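Local coordinates for protein SSD1 (Saccharomyces cerevisiae S288C, PDB 7AM1) that binds mRNA untranslated regions and represses translation, acting as a pseudonuclease of the RNase II family without enzymatic activity, at residues K288-P291 and H296-G299; L220-L225 and I315-R320. All coordinates share one frame; numbering follows the deposited sequence.

Both contacts involve the five-stranded antiparallel sheet of the second cold-shock domain, in which strands 281-289 and 221-226 are neighbours. Contact 1 joins the ends of the hairpin made by strands 281-289 and 298-307; it is partly buried, with K288 and R289 exposed, and combines backbone hydrogen bonds with the flat stack of R289 on F298 and a CH-pi contact of P297 with W290. Contact 2 lies about 19 Å away between centres and nearer the middle of the chain. None of its touching residues is exposed, and S222 and S317 are buried. There helix 311-321, which follows the hairpin, meets strand 221-226 through small hydroxyl and aliphatic groups, with a single weak, uncertain bond across.

Contact 1 of 2, residues K288-P291 and H296-G299; sequences KRWP and HPFG
The guanidinium of R289 lies flat on the F298 ring, their planes 10° apart, with CZ of R289 4.0 Å from the ring centroid of F298 in an off-centre cation-pi stack. With chi1 at 64°, CG of R289 lies between its backbone N and carbonyl carbon, and the extended chain carries the charged group over the ring; arginine suits this exposed position because its flat cation can lie on the ring. Next in the chain, W290 offers its indole face to P297, whose CD stands 3.5 Å from the centroid of the six-membered ring of W290, almost on the normal, a CH-pi contact suited to a rigid proline. An alanine at W290 would probably strip P297 of this cover and leave the carbonyl of S294, which NE1 grips, without its donor. K288 and R289 both face F298, a classic beta bulge: F298 O accepts from K288 N at 2.7 Å and from R289 N at 3.2 Å, while F298 N donates to R289 O at 2.7 Å. R62 is hydrogen-bonded to W290 O. Backbone hydrogen bonds of P297, just before strand 298-307, and of G299 within it, link this hairpin to A261 of strand 260-263.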
# COMPACT_ATOMS: atom_id res chain seq x y z
N LYS A 288 -16.49 2.95 21.44
CA LYS A 288 -17.33 2.09 22.27
C LYS A 288 -18.79 2.11 21.87
O LYS A 288 -19.45 1.07 21.91
CB LYS A 288 -17.20 2.49 23.75
CG LYS A 288 -16.97 1.31 24.66
CD LYS A 288 -17.16 1.67 26.13
CE LYS A 288 -17.00 0.44 27.02
NZ LYS A 288 -17.18 0.76 28.46
N ARG A 289 -19.35 3.27 21.52
CA ARG A 289 -20.76 3.34 21.19
C ARG A 289 -21.01 4.58 20.34
O ARG A 289 -20.25 5.55 20.40
CB ARG A 289 -21.65 3.39 22.45
CG ARG A 289 -21.43 4.64 23.30
CD ARG A 289 -22.11 4.55 24.66
NE ARG A 289 -22.07 5.84 25.33
CZ ARG A 289 -22.95 6.82 25.15
NH1 ARG A 289 -23.98 6.66 24.32
NH2 ARG A 289 -22.81 7.97 25.80
N TRP A 290 -22.09 4.53 19.56
CA TRP A 290 -22.52 5.67 18.77
C TRP A 290 -24.02 5.56 18.57
O TRP A 290 -24.49 4.96 17.59
CB TRP A 290 -21.79 5.75 17.43
CG TRP A 290 -21.94 7.07 16.74
CD1 TRP A 290 -22.76 8.10 17.11
CD2 TRP A 290 -21.25 7.50 15.57
NE1 TRP A 290 -22.62 9.14 16.23
CE2 TRP A 290 -21.71 8.80 15.28
CE3 TRP A 290 -20.31 6.91 14.73
CZ2 TRP A 290 -21.24 9.52 14.18
CZ3 TRP A 290 -19.84 7.63 13.65
CH2 TRP A 290 -20.31 8.92 13.38
N PRO A 291 -24.81 6.10 19.49
CA PRO A 291 -26.27 6.03 19.36
C PRO A 291 -26.78 7.11 18.42
O PRO A 291 -26.09 8.07 18.09
CB PRO A 291 -26.76 6.25 20.79
CG PRO A 291 -25.71 7.14 21.40
CD PRO A 291 -24.40 6.78 20.73
N HIS A 296 -21.59 12.27 17.25
CA HIS A 296 -20.23 11.75 17.27
C HIS A 296 -20.19 10.45 18.04
O HIS A 296 -21.01 10.23 18.94
CB HIS A 296 -19.27 12.76 17.93
CG HIS A 296 -19.83 13.36 19.17
ND1 HIS A 296 -20.40 14.62 19.20
CD2 HIS A 296 -19.96 12.87 20.43
CE1 HIS A 296 -20.83 14.88 20.42
NE2 HIS A 296 -20.57 13.84 21.19
N PRO A 297 -19.26 9.55 17.72
CA PRO A 297 -19.09 8.35 18.51
C PRO A 297 -18.45 8.66 19.86
O PRO A 297 -17.81 9.69 20.05
CB PRO A 297 -18.18 7.47 17.65
CG PRO A 297 -17.40 8.43 16.83
CD PRO A 297 -18.32 9.60 16.57
N PHE A 298 -18.68 7.75 20.80
CA PHE A 298 -18.02 7.78 22.10
C PHE A 298 -16.99 6.65 22.15
O PHE A 298 -17.16 5.60 21.52
CB PHE A 298 -19.03 7.64 23.24
CG PHE A 298 -20.03 8.76 23.30
CD1 PHE A 298 -19.74 9.93 23.99
CD2 PHE A 298 -21.26 8.65 22.67
CE1 PHE A 298 -20.65 10.97 24.06
CE2 PHE A 298 -22.17 9.69 22.73
CZ PHE A 298 -21.87 10.85 23.42
N GLY A 299 -15.93 6.87 22.92
CA GLY A 299 -14.84 5.91 22.97
C GLY A 299 -14.13 5.90 24.30
O GLY A 299 -14.55 6.58 25.25

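Contact 2 of 2, residues L220-L225 and I315-R320; sequences LFSGTL and IDSILR
S222 points its CB at the helix, and OG of S317 reaches back to meet it; both residues are small enough for a strand and a helix to come this near, their CA atoms being 6.1 Å apart. The closest approach is not between the two oxygens: CB of S222 lies 3.3 Å from OG of S317, and the hydroxyls OG of S222 and OG of S317 are 3.4 Å apart. S317 has OG anti to its backbone N (chi1 171°), beside its carbonyl carbon, which brings the hydroxyl across to the strand. The one proton of S222 OG has two acceptors within reach, so the weak bond to S317 is uncertain; T253 OG1 is a second weak partner of this buried hydroxyl. Two residues back in the strand segment and one helical turn onward, near R320, L220 directs its CB toward the helix and meets backbone rather than side chain: CB of L220 is 3.5 Å from the carbonyl O of R320, and CD1 of L220 skirts the same oxygen at 4.0 Å. The partners belong to the second cold-shock domain, of the OB fold, in which strand 221-226 is the central strand of the five-stranded sheet and helix 311-321 follows strand 298-307. S317 also touches L282 of strand 281-289 and L305 of strand 298-307, while L220 reaches V284 and V302 on the same two strands, where an aliphatic side chain is apt. The side chain of R320 leads away from the strand and back along its own helix: D316 lies over one face of its guanidinium, with NE of R320 3.1 Å from OD1 of D316, a salt bridge held by charge alone, no N-H pointing at the oxygen. The side-chain oxygens OD1 of D321 and OD1 of N323 accept from the backbone N of S222 and L220, holding the 220-222 backbone to the region at and just after the helix end.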
# COMPACT_ATOMS: atom_id res chain seq x y z
N LEU A 220 -8.22 -0.13 17.04
CA LEU A 220 -7.52 0.90 17.79
C LEU A 220 -7.20 2.07 16.87
O LEU A 220 -7.05 1.91 15.66
CB LEU A 220 -6.21 0.36 18.39
CG LEU A 220 -6.34 -0.87 19.28
CD1 LEU A 220 -4.97 -1.43 19.63
CD2 LEU A 220 -7.13 -0.54 20.54
N PHE A 221 -7.10 3.25 17.47
CA PHE A 221 -6.85 4.49 16.75
C PHE A 221 -5.83 5.32 17.52
O PHE A 221 -6.03 5.60 18.70
CB PHE A 221 -8.13 5.31 16.56
CG PHE A 221 -9.25 4.53 15.94
CD1 PHE A 221 -9.25 4.24 14.60
CD2 PHE A 221 -10.31 4.10 16.72
CE1 PHE A 221 -10.29 3.53 14.03
CE2 PHE A 221 -11.35 3.38 16.16
CZ PHE A 221 -11.33 3.09 14.81
N SER A 222 -4.76 5.72 16.85
CA SER A 222 -3.80 6.63 17.43
C SER A 222 -4.20 8.07 17.11
O SER A 222 -4.84 8.33 16.08
CB SER A 222 -2.40 6.35 16.89
OG SER A 222 -2.36 6.58 15.49
N GLY A 223 -3.84 8.99 17.99
CA GLY A 223 -4.21 10.37 17.80
C GLY A 223 -3.90 11.21 19.03
O GLY A 223 -3.20 10.77 19.95
N THR A 224 -4.46 12.41 19.03
CA THR A 224 -4.19 13.39 20.07
C THR A 224 -5.48 13.70 20.82
O THR A 224 -6.58 13.46 20.32
CB THR A 224 -3.62 14.67 19.48
OG1 THR A 224 -4.51 15.16 18.46
CG2 THR A 224 -2.26 14.40 18.85
N LEU A 225 -5.33 14.25 22.02
CA LEU A 225 -6.44 14.46 22.93
C LEU A 225 -6.47 15.92 23.35
O LEU A 225 -5.43 16.49 23.69
CB LEU A 225 -6.32 13.54 24.15
CG LEU A 225 -7.57 13.37 25.02
CD1 LEU A 225 -8.67 12.67 24.25
CD2 LEU A 225 -7.23 12.60 26.29
N ILE A 315 6.94 4.95 15.61
CA ILE A 315 6.76 3.61 15.07
C ILE A 315 5.72 2.85 15.89
O ILE A 315 4.86 2.16 15.34
CB ILE A 315 8.10 2.86 15.03
CG1 ILE A 315 9.12 3.64 14.21
CG2 ILE A 315 7.91 1.44 14.48
CD1 ILE A 315 8.69 3.92 12.78
N ASP A 316 5.81 2.94 17.22
CA ASP A 316 4.80 2.31 18.07
C ASP A 316 3.40 2.79 17.70
O ASP A 316 2.46 2.00 17.66
CB ASP A 316 5.12 2.61 19.53
CG ASP A 316 4.38 1.70 20.49
OD1 ASP A 316 3.64 0.81 20.03
OD2 ASP A 316 4.55 1.87 21.72
N SER A 317 3.27 4.08 17.40
CA SER A 317 1.96 4.64 17.05
C SER A 317 1.46 4.09 15.72
O SER A 317 0.26 3.81 15.57
CB SER A 317 2.04 6.16 17.00
OG SER A 317 0.85 6.71 16.47
N ILE A 318 2.36 3.94 14.75
CA ILE A 318 1.97 3.33 13.48
C ILE A 318 1.48 1.91 13.70
O ILE A 318 0.47 1.50 13.12
CB ILE A 318 3.15 3.37 12.48
CG1 ILE A 318 3.38 4.81 12.02
CG2 ILE A 318 2.89 2.43 11.30
CD1 ILE A 318 4.68 5.03 11.29
N LEU A 319 2.18 1.14 14.53
CA LEU A 319 1.78 -0.24 14.78
C LEU A 319 0.42 -0.31 15.47
O LEU A 319 -0.45 -1.07 15.06
CB LEU A 319 2.85 -0.95 15.61
CG LEU A 319 4.14 -1.33 14.87
CD1 LEU A 319 5.20 -1.78 15.85
CD2 LEU A 319 3.87 -2.43 13.84
N ARG A 320 0.24 0.49 16.54
CA ARG A 320 -1.02 0.46 17.28
C ARG A 320 -2.18 0.94 16.42
O ARG A 320 -3.29 0.39 16.49
CB ARG A 320 -0.95 1.33 18.53
CG ARG A 320 0.15 1.06 19.52
CD ARG A 320 -0.08 -0.20 20.32
NE ARG A 320 1.11 -0.52 21.10
CZ ARG A 320 1.39 0.01 22.29
NH1 ARG A 320 0.55 0.88 22.84
NH2 ARG A 320 2.49 -0.33 22.94